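Local coordinates for protein homospermidine synthase (Legionella pneumophila subsp. pneumophila str. Philadelphia 1, PDB 2PH5) that binds NAD and probably makes the polyamine homospermidine, at residues 331-334 against 335-339; 10-13 against 14-18; 387-390 against 391-395; 344-348 against 349-353. All blocks are in the same frame, centred on the assembly; numbering follows the deposited sequence.

Contact 1 of 4, residues 331-334 against 335-339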
loop_
_atom_site.group_PDB
_atom_site.type_symbol
_atom_site.label_atom_id
_atom_site.label_comp_id
_atom_site.label_asym_id
_atom_site.label_seq_id
_atom_site.Cartn_x
_atom_site.Cartn_y
_atom_site.Cartn_z
ATOM N N ILE A 331 3.577 -6.212 0.145
ATOM C CA ILE A 331 2.671 -6.654 1.198
ATOM C C ILE A 331 1.224 -6.498 0.708
ATOM O O ILE A 331 0.399 -7.396 0.893
ATOM C CB ILE A 331 2.903 -5.825 2.477
ATOM C CG1 ILE A 331 4.241 -6.239 3.107
ATOM C CG2 ILE A 331 1.743 -5.998 3.444
ATOM C CD1 ILE A 331 4.753 -5.283 4.161
ATOM N N PHE A 332 0.925 -5.366 0.073
ATOM C CA PHE A 332 -0.414 -5.113 -0.455
ATOM C C PHE A 332 -0.821 -6.251 -1.399
ATOM O O PHE A 332 -1.928 -6.791 -1.293
ATOM C CB PHE A 332 -0.443 -3.756 -1.177
ATOM C CG PHE A 332 -1.759 -3.434 -1.846
ATOM C CD1 PHE A 332 -2.033 -3.895 -3.136
ATOM C CD2 PHE A 332 -2.718 -2.656 -1.195
ATOM C CE1 PHE A 332 -3.241 -3.583 -3.772
ATOM C CE2 PHE A 332 -3.931 -2.341 -1.826
ATOM C CZ PHE A 332 -4.189 -2.807 -3.116
ATOM N N GLU A 333 0.087 -6.622 -2.303
ATOM C CA GLU A 333 -0.152 -7.694 -3.267
ATOM C C GLU A 333 -0.269 -9.060 -2.573
ATOM O O GLU A 333 -1.027 -9.922 -3.020
ATOM C CB GLU A 333 0.979 -7.703 -4.310
ATOM C CG GLU A 333 0.972 -8.863 -5.296
ATOM C CD GLU A 333 2.079 -8.746 -6.350
ATOM O OE1 GLU A 333 3.259 -8.558 -5.970
ATOM O OE2 GLU A 333 1.771 -8.843 -7.565
ATOM N N LEU A 334 0.474 -9.233 -1.477
ATOM C CA LEU A 334 0.481 -10.464 -0.678
ATOM C C LEU A 334 -0.917 -10.704 -0.123
ATOM O O LEU A 334 -1.487 -11.782 -0.292
ATOM C CB LEU A 334 1.460 -10.323 0.492
ATOM C CG LEU A 334 2.051 -11.537 1.231
ATOM C CD1 LEU A 334 2.065 -11.219 2.722
ATOM C CD2 LEU A 334 1.284 -12.812 0.961
ATOM N N LYS A 335 -1.462 -9.691 0.548
ATOM C CA LYS A 335 -2.803 -9.774 1.119
ATOM C C LYS A 335 -3.794 -9.974 -0.018
ATOM O O LYS A 335 -4.741 -10.752 0.103
ATOM C CB LYS A 335 -3.160 -8.485 1.867
ATOM C CG LYS A 335 -2.293 -8.187 3.067
ATOM C CD LYS A 335 -2.585 -6.811 3.620
ATOM C CE LYS A 335 -1.743 -6.569 4.857
ATOM N NZ LYS A 335 -1.933 -5.217 5.462
ATOM N N SER A 336 -3.569 -9.253 -1.115
ATOM C CA SER A 336 -4.412 -9.336 -2.303
ATOM C C SER A 336 -4.459 -10.775 -2.826
ATOM O O SER A 336 -5.461 -11.202 -3.396
ATOM C CB SER A 336 -3.871 -8.401 -3.391
ATOM O OG SER A 336 -4.622 -8.493 -4.589
ATOM N N ASN A 337 -3.368 -11.515 -2.628
ATOM C CA ASN A 337 -3.290 -12.905 -3.063
ATOM C C ASN A 337 -3.689 -13.833 -1.926
ATOM O O ASN A 337 -3.197 -14.961 -1.835
ATOM C CB ASN A 337 -1.872 -13.288 -3.495
ATOM C CG ASN A 337 -1.354 -12.452 -4.637
ATOM O OD1 ASN A 337 -2.088 -12.100 -5.563
ATOM N ND2 ASN A 337 -0.063 -12.145 -4.592
ATOM N N GLU A 338 -4.563 -13.354 -1.050
ATOM C CA GLU A 338 -5.025 -14.161 0.073
ATOM C C GLU A 338 -3.877 -14.761 0.915
ATOM O O GLU A 338 -3.921 -15.934 1.294
ATOM C CB GLU A 338 -5.934 -15.274 -0.461
ATOM C CG GLU A 338 -7.392 -15.187 -0.002
ATOM C CD GLU A 338 -8.179 -14.029 -0.611
ATOM O OE1 GLU A 338 -9.086 -13.531 0.078
ATOM O OE2 GLU A 338 -7.921 -13.631 -1.764
ATOM N N TRP A 339 -2.854 -13.950 1.200
ATOM C CA TRP A 339 -1.690 -14.367 1.999
ATOM C C TRP A 339 -0.782 -15.392 1.316
ATOM O O TRP A 339 0.124 -15.948 1.939
ATOM C CB TRP A 339 -2.142 -14.906 3.364
ATOM C CG TRP A 339 -2.817 -13.871 4.215
ATOM C CD1 TRP A 339 -4.109 -13.885 4.650
ATOM C CD2 TRP A 339 -2.245 -12.651 4.699
ATOM N NE1 TRP A 339 -4.381 -12.748 5.371
ATOM C CE2 TRP A 339 -3.255 -11.972 5.418
ATOM C CE3 TRP A 339 -0.979 -12.065 4.595
ATOM C CZ2 TRP A 339 -3.039 -10.732 6.032
ATOM C CZ3 TRP A 339 -0.761 -10.828 5.207
ATOM C CH2 TRP A 339 -1.789 -10.178 5.915
HETATM O O HOH W 1 0.566 -11.521 -7.688
#
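Leu334 and Trp339 meet where helix 325-336 ends, in a Schellman motif with Glu338, at positive phi (53°), as its C-prime residue. Leu334 O accepts from Trp339 N at 3.0 Å, the donor tilted 30° from the carbonyl plane, and a weak bond runs from Glu338 N to Lys335 O. The chain thereby doubles back, and CD1 of Leu334 reaches the edge of the indole, close to its plane, 3.7 Å from CE3 of Trp339. Both side chains also rest on Leu236 of helix 228-236. Lys335, extended beyond CG, lies beside Ile331, pointing the same way, with its CE 3.8 Å from CG2 of Ile331; its NZ bonds to Ala272 O. On another side of the helix, one water joins Glu333 OE2 (2.9 Å) to Asn337 ND2 (3.2 Å), while Glu333 OE1 pairs with Lys217. Past the turn, Glu338 forms a salt bridge with Arg277 of the second subunit, and Ser336 OG bonds to the backbone N of His287 of the second subunit. The chemistry thus divides: backbone bonds and the Leu334–Trp339 contact close the helix end within the chain, whereas the polar groups of Ser336 and Glu338 reach the second subunit.

Contact 2 of 4, residues 10-13 against 14-18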
loop_
_atom_site.group_PDB
_atom_site.type_symbol
_atom_site.label_atom_id
_atom_site.label_comp_id
_atom_site.label_asym_id
_atom_site.label_seq_id
_atom_site.Cartn_x
_atom_site.Cartn_y
_atom_site.Cartn_z
ATOM N N ILE A 10 42.631 -4.661 12.673
ATOM C CA ILE A 10 42.801 -5.726 13.665
ATOM C C ILE A 10 43.509 -6.958 13.088
ATOM O O ILE A 10 43.127 -7.461 12.033
ATOM C CB ILE A 10 41.436 -6.186 14.231
ATOM C CG1 ILE A 10 40.544 -4.970 14.529
ATOM C CG2 ILE A 10 41.649 -7.039 15.475
ATOM C CD1 ILE A 10 41.114 -3.982 15.522
ATOM N N LEU A 11 44.537 -7.444 13.781
ATOM C CA LEU A 11 45.273 -8.626 13.327
ATOM C C LEU A 11 44.528 -9.890 13.740
ATOM O O LEU A 11 44.079 -10.018 14.884
ATOM C CB LEU A 11 46.689 -8.648 13.918
ATOM C CG LEU A 11 47.660 -7.555 13.453
ATOM C CD1 LEU A 11 48.918 -7.577 14.315
ATOM C CD2 LEU A 11 48.004 -7.757 11.990
ATOM N N PHE A 12 44.399 -10.819 12.801
ATOM C CA PHE A 12 43.700 -12.068 13.050
ATOM C C PHE A 12 44.493 -13.217 12.450
ATOM O O PHE A 12 44.672 -13.297 11.231
ATOM C CB PHE A 12 42.303 -12.004 12.433
ATOM C CG PHE A 12 41.386 -13.082 12.906
ATOM C CD1 PHE A 12 40.923 -14.054 12.025
ATOM C CD2 PHE A 12 40.980 -13.127 14.236
ATOM C CE1 PHE A 12 40.062 -15.062 12.459
ATOM C CE2 PHE A 12 40.122 -14.125 14.685
ATOM C CZ PHE A 12 39.659 -15.099 13.793
ATOM N N LYS A 13 44.971 -14.105 13.317
ATOM C CA LYS A 13 45.772 -15.247 12.888
ATOM C C LYS A 13 44.966 -16.516 12.618
ATOM O O LYS A 13 45.523 -17.539 12.223
ATOM C CB LYS A 13 46.862 -15.533 13.927
ATOM C CG LYS A 13 48.204 -14.864 13.627
ATOM C CD LYS A 13 48.835 -15.431 12.349
ATOM C CE LYS A 13 50.211 -14.825 12.062
ATOM N NZ LYS A 13 50.841 -15.362 10.811
ATOM N N ASN A 14 43.657 -16.451 12.828
ATOM C CA ASN A 14 42.811 -17.612 12.597
ATOM C C ASN A 14 42.001 -17.522 11.317
ATOM O O ASN A 14 42.376 -16.817 10.383
ATOM C CB ASN A 14 41.900 -17.834 13.797
ATOM C CG ASN A 14 42.640 -18.455 14.959
ATOM O OD1 ASN A 14 43.577 -17.866 15.497
ATOM N ND2 ASN A 14 42.236 -19.663 15.342
ATOM N N ARG A 15 40.890 -18.240 11.259
ATOM C CA ARG A 15 40.091 -18.204 10.050
ATOM C C ARG A 15 38.636 -17.939 10.343
ATOM O O ARG A 15 38.148 -18.228 11.431
ATOM C CB ARG A 15 40.247 -19.516 9.274
ATOM C CG ARG A 15 39.791 -20.738 10.018
ATOM C CD ARG A 15 40.926 -21.740 10.224
ATOM N NE ARG A 15 40.545 -23.085 9.786
ATOM C CZ ARG A 15 41.182 -24.199 10.134
ATOM N NH1 ARG A 15 42.236 -24.138 10.937
ATOM N NH2 ARG A 15 40.771 -25.372 9.667
ATOM N N PHE A 16 37.954 -17.357 9.363
ATOM C CA PHE A 16 36.536 -17.052 9.487
ATOM C C PHE A 16 35.726 -18.036 8.658
ATOM O O PHE A 16 35.889 -18.099 7.443
ATOM C CB PHE A 16 36.246 -15.635 8.991
ATOM C CG PHE A 16 36.583 -14.557 9.983
ATOM C CD1 PHE A 16 37.519 -13.573 9.674
ATOM C CD2 PHE A 16 35.942 -14.503 11.214
ATOM C CE1 PHE A 16 37.806 -12.551 10.579
ATOM C CE2 PHE A 16 36.225 -13.486 12.124
ATOM C CZ PHE A 16 37.156 -12.510 11.804
ATOM N N VAL A 17 34.874 -18.818 9.308
ATOM C CA VAL A 17 34.030 -19.752 8.574
ATOM C C VAL A 17 32.631 -19.148 8.532
ATOM O O VAL A 17 31.958 -19.047 9.556
ATOM C CB VAL A 17 33.917 -21.149 9.259
ATOM C CG1 VAL A 17 32.919 -22.018 8.488
ATOM C CG2 VAL A 17 35.275 -21.840 9.305
ATOM N N ILE A 18 32.186 -18.719 7.361
ATOM C CA ILE A 18 30.852 -18.162 7.294
ATOM C C ILE A 18 29.922 -19.096 6.530
ATOM O O ILE A 18 30.170 -19.427 5.367
ATOM C CB ILE A 18 30.866 -16.731 6.670
ATOM C CG1 ILE A 18 29.522 -16.456 5.995
ATOM C CG2 ILE A 18 32.082 -16.548 5.767
ATOM C CD1 ILE A 18 29.480 -15.172 5.221
#
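Phe12 and Phe16 form an offset stack at the entrance to strand 16-19, an inner strand of the parallel sheet of the Rossmann-type NAD-binding domain. The ring centroids lie 4.4 Å apart and the planes differ by just 11°. The overlap is unequal: CE1 of Phe12 sits over the centre of the Phe16 ring, whereas CZ of Phe16 lies toward the rim of the Phe12 ring. Phe12 puts its CG opposite the backbone N (chi1 -166°), which swings the ring forward under the chain that follows; Phe16 instead has CG opposite its carbonyl carbon (chi1 -80°), turning its ring back to meet it. This is the tight side, buried further by Ile408 and Ile404 of helix 391-408 and by Phe36, whose ring meets that of Phe16 edge-to-face.

The solvent side is Lys13 alone, which is exposed and whose bent chain leads away from the stack. Asn14, next to it, belongs to the packed part: its ND2 bonds to Asp85, which also forms a salt bridge with Arg15, and its backbone covers the face of Phe12 turned away from Phe16. There the backbone N of Asn14 lies 3.7 Å above the ring plane of Phe12, toward its rim, and CB of Asn14 comes within 3.5 Å of Phe12 CZ.

Contact 3 of 4, residues 387-390 against 391-395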
loop_
_atom_site.group_PDB
_atom_site.type_symbol
_atom_site.label_atom_id
_atom_site.label_comp_id
_atom_site.label_asym_id
_atom_site.label_seq_id
_atom_site.Cartn_x
_atom_site.Cartn_y
_atom_site.Cartn_z
ATOM N N PRO A 387 30.750 -1.617 -0.879
ATOM C CA PRO A 387 30.044 -2.202 -2.019
ATOM C C PRO A 387 29.115 -3.322 -1.540
ATOM O O PRO A 387 29.116 -3.680 -0.354
ATOM C CB PRO A 387 31.184 -2.740 -2.874
ATOM C CG PRO A 387 32.153 -3.219 -1.842
ATOM C CD PRO A 387 32.151 -2.078 -0.843
ATOM N N TYR A 388 28.334 -3.866 -2.468
ATOM C CA TYR A 388 27.410 -4.960 -2.166
ATOM C C TYR A 388 26.573 -4.624 -0.936
ATOM O O TYR A 388 26.290 -5.487 -0.106
ATOM C CB TYR A 388 28.211 -6.239 -1.917
ATOM C CG TYR A 388 29.252 -6.489 -2.975
ATOM C CD1 TYR A 388 28.878 -6.818 -4.275
ATOM C CD2 TYR A 388 30.614 -6.357 -2.691
ATOM C CE1 TYR A 388 29.831 -7.008 -5.273
ATOM C CE2 TYR A 388 31.581 -6.544 -3.685
ATOM C CZ TYR A 388 31.177 -6.870 -4.974
ATOM O OH TYR A 388 32.095 -7.057 -5.982
ATOM N N ASN A 389 26.176 -3.362 -0.834
ATOM C CA ASN A 389 25.403 -2.895 0.304
ATOM C C ASN A 389 24.424 -1.781 -0.028
ATOM O O ASN A 389 24.687 -0.919 -0.879
ATOM C CB ASN A 389 26.349 -2.376 1.392
ATOM C CG ASN A 389 26.750 -3.447 2.383
ATOM O OD1 ASN A 389 25.967 -3.828 3.263
ATOM N ND2 ASN A 389 27.973 -3.938 2.252
ATOM N N ASN A 390 23.277 -1.820 0.641
ATOM C CA ASN A 390 22.292 -0.769 0.503
ATOM C C ASN A 390 22.185 -0.230 1.924
ATOM O O ASN A 390 22.855 -0.731 2.825
ATOM C CB ASN A 390 20.930 -1.278 -0.012
ATOM C CG ASN A 390 20.365 -2.433 0.798
ATOM O OD1 ASN A 390 20.351 -2.411 2.034
ATOM N ND2 ASN A 390 19.868 -3.446 0.096
ATOM N N ALA A 391 21.369 0.797 2.120
ATOM C CA ALA A 391 21.203 1.396 3.430
ATOM C C ALA A 391 20.859 0.350 4.491
ATOM O O ALA A 391 21.466 0.317 5.561
ATOM C CB ALA A 391 20.123 2.462 3.371
ATOM N N THR A 392 19.895 -0.509 4.175
ATOM C CA THR A 392 19.434 -1.555 5.087
ATOM C C THR A 392 20.500 -2.584 5.427
ATOM O O THR A 392 20.800 -2.800 6.601
ATOM C CB THR A 392 18.209 -2.298 4.497
ATOM O OG1 THR A 392 17.202 -1.343 4.140
ATOM C CG2 THR A 392 17.632 -3.284 5.505
ATOM N N SER A 393 21.070 -3.225 4.412
ATOM C CA SER A 393 22.080 -4.242 4.672
ATOM C C SER A 393 23.261 -3.687 5.468
ATOM O O SER A 393 23.721 -4.317 6.424
ATOM C CB SER A 393 22.584 -4.856 3.361
ATOM O OG SER A 393 23.268 -3.899 2.574
ATOM N N LEU A 394 23.741 -2.505 5.084
ATOM C CA LEU A 394 24.884 -1.901 5.765
ATOM C C LEU A 394 24.675 -1.698 7.261
ATOM O O LEU A 394 25.617 -1.811 8.044
ATOM C CB LEU A 394 25.271 -0.559 5.128
ATOM C CG LEU A 394 26.590 0.021 5.669
ATOM C CD1 LEU A 394 27.678 -1.051 5.558
ATOM C CD2 LEU A 394 26.997 1.273 4.883
ATOM N N GLN A 395 23.448 -1.405 7.667
ATOM C CA GLN A 395 23.200 -1.196 9.082
ATOM C C GLN A 395 23.253 -2.533 9.816
ATOM O O GLN A 395 23.605 -2.593 10.997
ATOM C CB GLN A 395 21.841 -0.530 9.302
ATOM C CG GLN A 395 21.741 0.864 8.744
ATOM C CD GLN A 395 20.320 1.408 8.803
ATOM O OE1 GLN A 395 19.383 0.768 8.334
ATOM N NE2 GLN A 395 20.159 2.595 9.378
#
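From Asn389 and Asn390, both in extended backbone conformations, the chain turns directly into helix 391-408. The first helical backbone bond runs from Leu394 N to Asn390 O, 3.0 Å long and nearly straight. Asn390 is the N-cap. Its CG is placed between the backbone N and the carbonyl carbon (chi1 53°), a torsion that folds the amide over the helix start, where OD1 takes the N-H of Ser393 at 2.6 Å, with the donor tilted 23° from the carbonyl plane. Ser393 answers with its own side chain: OG accepts from Asn390 N at 2.8 Å (162°) and donates to Asn389 OD1, also at 2.8 Å. The hydroxyl is thus gripped from two consecutive residues, which should fix its rotation. The Asn389 amide is held at its other end as well, ND2 giving bonds to Pro387 O at 2.9 Å and to Ala27 O of helix 23-35. Asn390 ND2 bonds to Thr225 O, while Thr392 OG1 bonds to Asp357 and Gln211, so the buried polar groups of this turn are linked to several neighbouring elements. The Leu394 and Asn389 side chains cross at about a right angle, CD1 of Leu394 lying 4.1 Å from CG of Asn389. The reciprocal Asn390–Ser393 pair is a classical capping box, here set beside the NAD site, with the Ser393 side chain about 6 Å from that of Cys23, an NAD-binding residue.

Contact 4 of 4, residues 344-348 against 349-353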
loop_
_atom_site.group_PDB
_atom_site.type_symbol
_atom_site.label_atom_id
_atom_site.label_comp_id
_atom_site.label_asym_id
_atom_site.label_seq_id
_atom_site.Cartn_x
_atom_site.Cartn_y
_atom_site.Cartn_z
ATOM N N LYS A 344 7.708 -15.178 -6.951
ATOM C CA LYS A 344 9.029 -14.616 -7.199
ATOM C C LYS A 344 9.460 -13.616 -6.121
ATOM O O LYS A 344 8.645 -12.849 -5.619
ATOM C CB LYS A 344 9.027 -13.945 -8.573
ATOM C CG LYS A 344 10.301 -14.110 -9.343
ATOM C CD LYS A 344 11.432 -13.370 -8.654
ATOM C CE LYS A 344 12.780 -14.032 -8.926
ATOM N NZ LYS A 344 12.875 -15.373 -8.265
ATOM N N ASN A 345 10.742 -13.641 -5.760
ATOM C CA ASN A 345 11.284 -12.716 -4.765
ATOM C C ASN A 345 12.453 -11.951 -5.378
ATOM O O ASN A 345 13.175 -12.474 -6.228
ATOM C CB ASN A 345 11.795 -13.453 -3.525
ATOM C CG ASN A 345 10.684 -13.888 -2.604
ATOM O OD1 ASN A 345 9.663 -13.222 -2.496
ATOM N ND2 ASN A 345 10.887 -14.996 -1.913
ATOM N N ARG A 346 12.651 -10.713 -4.947
ATOM C CA ARG A 346 13.751 -9.934 -5.474
ATOM C C ARG A 346 14.314 -9.015 -4.408
ATOM O O ARG A 346 13.563 -8.427 -3.634
ATOM C CB ARG A 346 13.297 -9.122 -6.692
ATOM C CG ARG A 346 14.416 -8.314 -7.343
ATOM C CD ARG A 346 14.072 -7.914 -8.767
ATOM N NE ARG A 346 12.867 -7.086 -8.831
ATOM C CZ ARG A 346 12.863 -5.757 -8.841
ATOM N NH1 ARG A 346 11.712 -5.102 -8.900
ATOM N NH2 ARG A 346 14.009 -5.085 -8.807
ATOM N N LEU A 347 15.641 -8.922 -4.351
ATOM C CA LEU A 347 16.324 -8.058 -3.390
ATOM C C LEU A 347 16.814 -6.826 -4.130
ATOM O O LEU A 347 17.652 -6.924 -5.034
ATOM C CB LEU A 347 17.531 -8.777 -2.773
ATOM C CG LEU A 347 18.552 -7.955 -1.949
ATOM C CD1 LEU A 347 17.935 -7.464 -0.639
ATOM C CD2 LEU A 347 19.772 -8.839 -1.644
ATOM N N ILE A 348 16.301 -5.663 -3.760
ATOM C CA ILE A 348 16.751 -4.464 -4.433
ATOM C C ILE A 348 18.032 -3.935 -3.822
ATOM O O ILE A 348 18.115 -3.656 -2.626
ATOM C CB ILE A 348 15.675 -3.379 -4.443
ATOM C CG1 ILE A 348 15.073 -3.213 -3.043
ATOM C CG2 ILE A 348 14.630 -3.747 -5.469
ATOM C CD1 ILE A 348 14.198 -1.976 -2.886
ATOM N N LEU A 349 19.036 -3.811 -4.680
ATOM C CA LEU A 349 20.354 -3.352 -4.293
ATOM C C LEU A 349 20.817 -2.278 -5.279
ATOM O O LEU A 349 20.770 -1.084 -4.982
ATOM C CB LEU A 349 21.309 -4.541 -4.313
ATOM C CG LEU A 349 22.704 -4.397 -3.717
ATOM C CD1 LEU A 349 22.608 -4.121 -2.219
ATOM C CD2 LEU A 349 23.480 -5.688 -3.978
ATOM N N ASN A 350 21.253 -2.703 -6.459
ATOM C CA ASN A 350 21.713 -1.761 -7.469
ATOM C C ASN A 350 20.581 -0.947 -8.081
ATOM O O ASN A 350 20.792 0.190 -8.495
ATOM C CB ASN A 350 22.465 -2.492 -8.579
ATOM C CG ASN A 350 23.690 -3.209 -8.068
ATOM O OD1 ASN A 350 24.353 -2.737 -7.138
ATOM N ND2 ASN A 350 24.009 -4.348 -8.675
ATOM N N GLU A 351 19.379 -1.510 -8.136
ATOM C CA GLU A 351 18.282 -0.767 -8.725
ATOM C C GLU A 351 17.781 0.419 -7.910
ATOM O O GLU A 351 17.075 1.275 -8.444
ATOM C CB GLU A 351 17.111 -1.688 -9.082
ATOM C CG GLU A 351 16.673 -2.650 -8.006
ATOM C CD GLU A 351 17.429 -3.976 -8.040
ATOM O OE1 GLU A 351 18.586 -4.022 -7.561
ATOM O OE2 GLU A 351 16.859 -4.969 -8.554
ATOM N N ILE A 352 18.143 0.506 -6.633
ATOM C CA ILE A 352 17.664 1.646 -5.874
ATOM C C ILE A 352 18.468 2.882 -6.268
ATOM O O ILE A 352 19.691 2.843 -6.355
ATOM C CB ILE A 352 17.702 1.406 -4.328
ATOM C CG1 ILE A 352 18.699 2.337 -3.666
ATOM C CG2 ILE A 352 18.043 -0.035 -4.007
ATOM C CD1 ILE A 352 18.483 2.411 -2.206
ATOM N N ILE A 353 17.768 3.981 -6.518
ATOM C CA ILE A 353 18.415 5.208 -6.956
ATOM C C ILE A 353 18.460 6.331 -5.922
ATOM O O ILE A 353 19.280 7.238 -6.030
ATOM C CB ILE A 353 17.718 5.732 -8.217
ATOM C CG1 ILE A 353 16.314 6.243 -7.860
ATOM C CG2 ILE A 353 17.650 4.621 -9.252
ATOM C CD1 ILE A 353 15.433 6.609 -9.044
#
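Bends in both side chains bring Arg346 and Glu351 together across a turn that joins strand 344-347 to strand 352-364. Arg346 leaves its strand extended and bends at chi3 (60°), while Glu351 turns CG in over its own backbone (chi1 48°) and then folds at chi2, sending its carboxylate back over the turn. The resulting salt bridge, from Arg346 NH2 to Glu351 OE2 at 2.9 Å, lies in the guanidinium plane but reaches the carboxylate on its anti side. With an N-H...O angle of 133° it is noticeably bent, and the two flat groups are turned moderately against each other. Arg346 has a second acidic partner, Glu221 of strand 221-224, which pairs in parallel with strand 344-347; NE of Arg346 forms a salt bridge with Glu221. This arginine therefore spans two carboxylates, probably favouring the ionised form of each.

The other oxygen of Glu351 serves the backbone: Leu349 N donates to OE1 in a nearly straight bond, although it approaches from above the carboxylate plane. Glu351 thus bonds both to Arg346 of the strand and to the backbone of the turn. Beneath it, Ile348 crosses Glu351 at about a right angle, and farther on CG2 of Ile352 lies 4.1 Å from CB of Ile348. Both isoleucines pack on Thr213 of strand 202-213. Leu347 approaches the side chain of Cys23, an NAD-binding residue, to about 4 Å. The carboxylate arm rests on Ile348, with CG of Glu351 3.4 Å from Ile348 CG2.

The four contacts follow one another along the chain, none nesting in or crossing another, and each is local, made by neighbouring residues. Contact 2 comes first, leading into an inner strand of the NAD-binding sheet. Contact 1 ends helix 325-336 at the subunit interface, contact 4 closes the turn from strand 344-347 into strand 352-364 of the mixed sheet, and contact 3 starts helix 391-408. Contacts 3 and 4 touch: Asn390 ND2 probably makes a weak bond to Ile348 O at 3.2 Å, and Leu349 packs against Asn389 and Asn390. Farther along, helix 391-408 covers the aromatic pair of contact 2. Contacts 1 and 2 lie on opposite sides of the chain's centre, about 44 Å apart between centres.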